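Long-range contact in gene product PA4716 (Pseudomonas aeruginosa, PDB 1U0K), which is of unknown function but, as a member of the PhzF family, may act as an isomerase, possibly an epimerase: residues Q46-F51 against I65-E70. Numbering follows the deposited sequence.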
loop_
_atom_site.group_PDB
_atom_site.type_symbol
_atom_site.label_atom_id
_atom_site.label_comp_id
_atom_site.label_asym_id
_atom_site.label_seq_id
_atom_site.Cartn_x
_atom_site.Cartn_y
_atom_site.Cartn_z
ATOM N N GLN A 46 3.977 -0.073 3.192
ATOM C CA GLN A 46 3.589 0.649 4.385
ATOM C C GLN A 46 3.566 2.139 4.037
ATOM O O GLN A 46 4.311 2.568 3.152
ATOM C CB GLN A 46 4.572 0.342 5.518
ATOM C CG GLN A 46 4.699 -1.146 5.785
ATOM C CD GLN A 46 3.373 -1.777 6.197
ATOM O OE1 GLN A 46 2.745 -1.326 7.151
ATOM N NE2 GLN A 46 2.942 -2.816 5.469
ATOM N N PHE A 47 2.710 2.900 4.690
ATOM C CA PHE A 47 2.524 4.314 4.342
ATOM C C PHE A 47 3.885 5.021 4.385
ATOM O O PHE A 47 4.181 5.849 3.531
ATOM C CB PHE A 47 1.508 4.997 5.257
ATOM C CG PHE A 47 0.948 6.288 4.701
ATOM C CD1 PHE A 47 -0.269 6.307 4.017
ATOM C CD2 PHE A 47 1.635 7.481 4.858
ATOM C CE1 PHE A 47 -0.789 7.503 3.509
ATOM C CE2 PHE A 47 1.121 8.678 4.339
ATOM C CZ PHE A 47 -0.081 8.684 3.670
ATOM N N GLU A 48 4.694 4.681 5.379
ATOM C CA GLU A 48 6.100 5.086 5.422
ATOM C C GLU A 48 6.993 3.909 5.783
ATOM O O GLU A 48 6.566 2.993 6.492
ATOM C CB GLU A 48 6.300 6.213 6.438
ATOM C CG GLU A 48 5.662 7.513 6.001
ATOM C CD GLU A 48 5.855 8.647 6.977
ATOM O OE1 GLU A 48 5.248 8.618 8.058
ATOM O OE2 GLU A 48 6.605 9.590 6.647
ATOM N N SER A 49 8.206 3.923 5.235
ATOM C CA SER A 49 9.323 3.103 5.717
ATOM C C SER A 49 10.419 4.043 6.222
ATOM O O SER A 49 10.579 5.149 5.718
ATOM C CB SER A 49 9.898 2.196 4.628
ATOM O OG SER A 49 9.019 1.130 4.290
ATOM N N ILE A 50 11.169 3.586 7.222
ATOM C CA ILE A 50 12.299 4.343 7.758
ATOM C C ILE A 50 13.552 3.485 7.704
ATOM O O ILE A 50 13.511 2.277 7.971
ATOM C CB ILE A 50 12.011 4.872 9.203
ATOM C CG1 ILE A 50 13.227 5.612 9.764
ATOM C CG2 ILE A 50 11.556 3.758 10.143
ATOM C CD1 ILE A 50 12.915 6.486 10.932
ATOM N N PHE A 51 14.653 4.129 7.338
ATOM C CA PHE A 51 15.946 3.489 7.102
ATOM C C PHE A 51 16.951 4.114 8.052
ATOM O O PHE A 51 17.111 5.329 8.052
ATOM C CB PHE A 51 16.372 3.694 5.641
ATOM C CG PHE A 51 15.423 3.073 4.653
ATOM C CD1 PHE A 51 14.283 3.760 4.258
ATOM C CD2 PHE A 51 15.640 1.795 4.150
ATOM C CE1 PHE A 51 13.378 3.182 3.394
ATOM C CE2 PHE A 51 14.719 1.214 3.289
ATOM C CZ PHE A 51 13.593 1.918 2.910
ATOM N N ILE A 65 13.324 8.794 5.859
ATOM C CA ILE A 65 11.917 8.404 5.840
ATOM C C ILE A 65 11.347 8.617 4.456
ATOM O O ILE A 65 11.522 9.676 3.865
ATOM C CB ILE A 65 11.092 9.220 6.861
ATOM C CG1 ILE A 65 11.594 9.005 8.288
ATOM C CG2 ILE A 65 9.629 8.856 6.762
ATOM C CD1 ILE A 65 11.042 10.008 9.289
ATOM N N PHE A 66 10.675 7.594 3.933
ATOM C CA PHE A 66 10.035 7.658 2.636
ATOM C C PHE A 66 8.575 7.267 2.713
ATOM O O PHE A 66 8.205 6.332 3.425
ATOM C CB PHE A 66 10.701 6.706 1.653
ATOM C CG PHE A 66 12.106 7.080 1.287
ATOM C CD1 PHE A 66 13.151 6.802 2.143
ATOM C CD2 PHE A 66 12.377 7.672 0.062
ATOM C CE1 PHE A 66 14.448 7.145 1.787
ATOM C CE2 PHE A 66 13.672 8.020 -0.291
ATOM C CZ PHE A 66 14.699 7.757 0.572
ATOM N N THR A 67 7.754 7.968 1.937
ATOM C CA THR A 67 6.443 7.450 1.553
ATOM C C THR A 67 6.582 6.747 0.209
ATOM O O THR A 67 7.646 6.723 -0.381
ATOM C CB THR A 67 5.386 8.559 1.440
ATOM O OG1 THR A 67 5.718 9.408 0.335
ATOM C CG2 THR A 67 5.342 9.437 2.653
ATOM N N LEU A 68 5.487 6.213 -0.309
ATOM C CA LEU A 68 5.535 5.596 -1.622
ATOM C C LEU A 68 5.749 6.645 -2.711
ATOM O O LEU A 68 6.129 6.297 -3.821
ATOM C CB LEU A 68 4.278 4.760 -1.899
ATOM C CG LEU A 68 4.454 3.304 -1.469
ATOM C CD1 LEU A 68 4.352 3.154 0.026
ATOM C CD2 LEU A 68 3.456 2.395 -2.153
ATOM N N GLU A 69 5.527 7.917 -2.386
ATOM C CA GLU A 69 5.689 8.998 -3.364
ATOM C C GLU A 69 7.090 9.605 -3.371
ATOM O O GLU A 69 7.642 9.877 -4.445
ATOM C CB GLU A 69 4.643 10.090 -3.108
ATOM C CG GLU A 69 3.252 9.729 -3.619
ATOM C CD GLU A 69 2.366 9.040 -2.599
ATOM O OE1 GLU A 69 2.884 8.442 -1.627
ATOM O OE2 GLU A 69 1.127 9.093 -2.780
ATOM N N GLU A 70 7.668 9.814 -2.193
ATOM C CA GLU A 70 8.865 10.650 -2.074
ATOM C C GLU A 70 9.520 10.511 -0.704
ATOM O O GLU A 70 8.924 9.985 0.226
ATOM C CB GLU A 70 8.461 12.120 -2.265
ATOM C CG GLU A 70 7.588 12.648 -1.120
ATOM C CD GLU A 70 6.730 13.840 -1.496
ATOM O OE1 GLU A 70 5.608 13.987 -0.928
ATOM O OE2 GLU A 70 7.192 14.626 -2.351
HETATM O O HOH W 1 2.885 6.210 1.176
#
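Ser49 and Phe66 form the antiparallel hydrogen-bonded pair that joins the strands of a beta hairpin, Ser49 N giving to Phe66 O at 3.0 Å and Phe66 N returning a straighter bond (173° at the hydrogen) to Ser49 O. The hairpin, strands 48-54 and 60-67, belongs to the PhzF-type, diaminopimelate-epimerase-like fold, with helices 78-90 and 34-44 packed on its two faces. Glu48, Ile50 and Ile65 meet Pro78 on one face. There Ile65 sends out two branches: Ile65 CG1 lies 3.9 Å from Ile50 CD1, while the methyl Ile65 CG2, anti to the backbone N, lies beside the carboxylate of Glu48, 3.1 Å from Glu48 OE2. The aliphatic part of Glu48, the predicted active-site residue, crosses the methyl of Thr67, and Glu48 CG lies 3.9 Å from Thr67 CG2; the Glu48 side chain also touches His77. On the face toward helix 34-44, Phe51 CE1 comes within 3.8 Å of Phe66 CD1, the ring planes at 88°; the partner stacked on Phe51 is Phe26. Thr67 OG1 accepts from the backbone N of Glu69 and of Glu70, an ST turn and ST motif that tie down the chain as it leaves the hairpin. At this end a water bridges the two segments, donating to Phe47 O at 2.7 Å and accepting from Leu68 N at 3.0 Å.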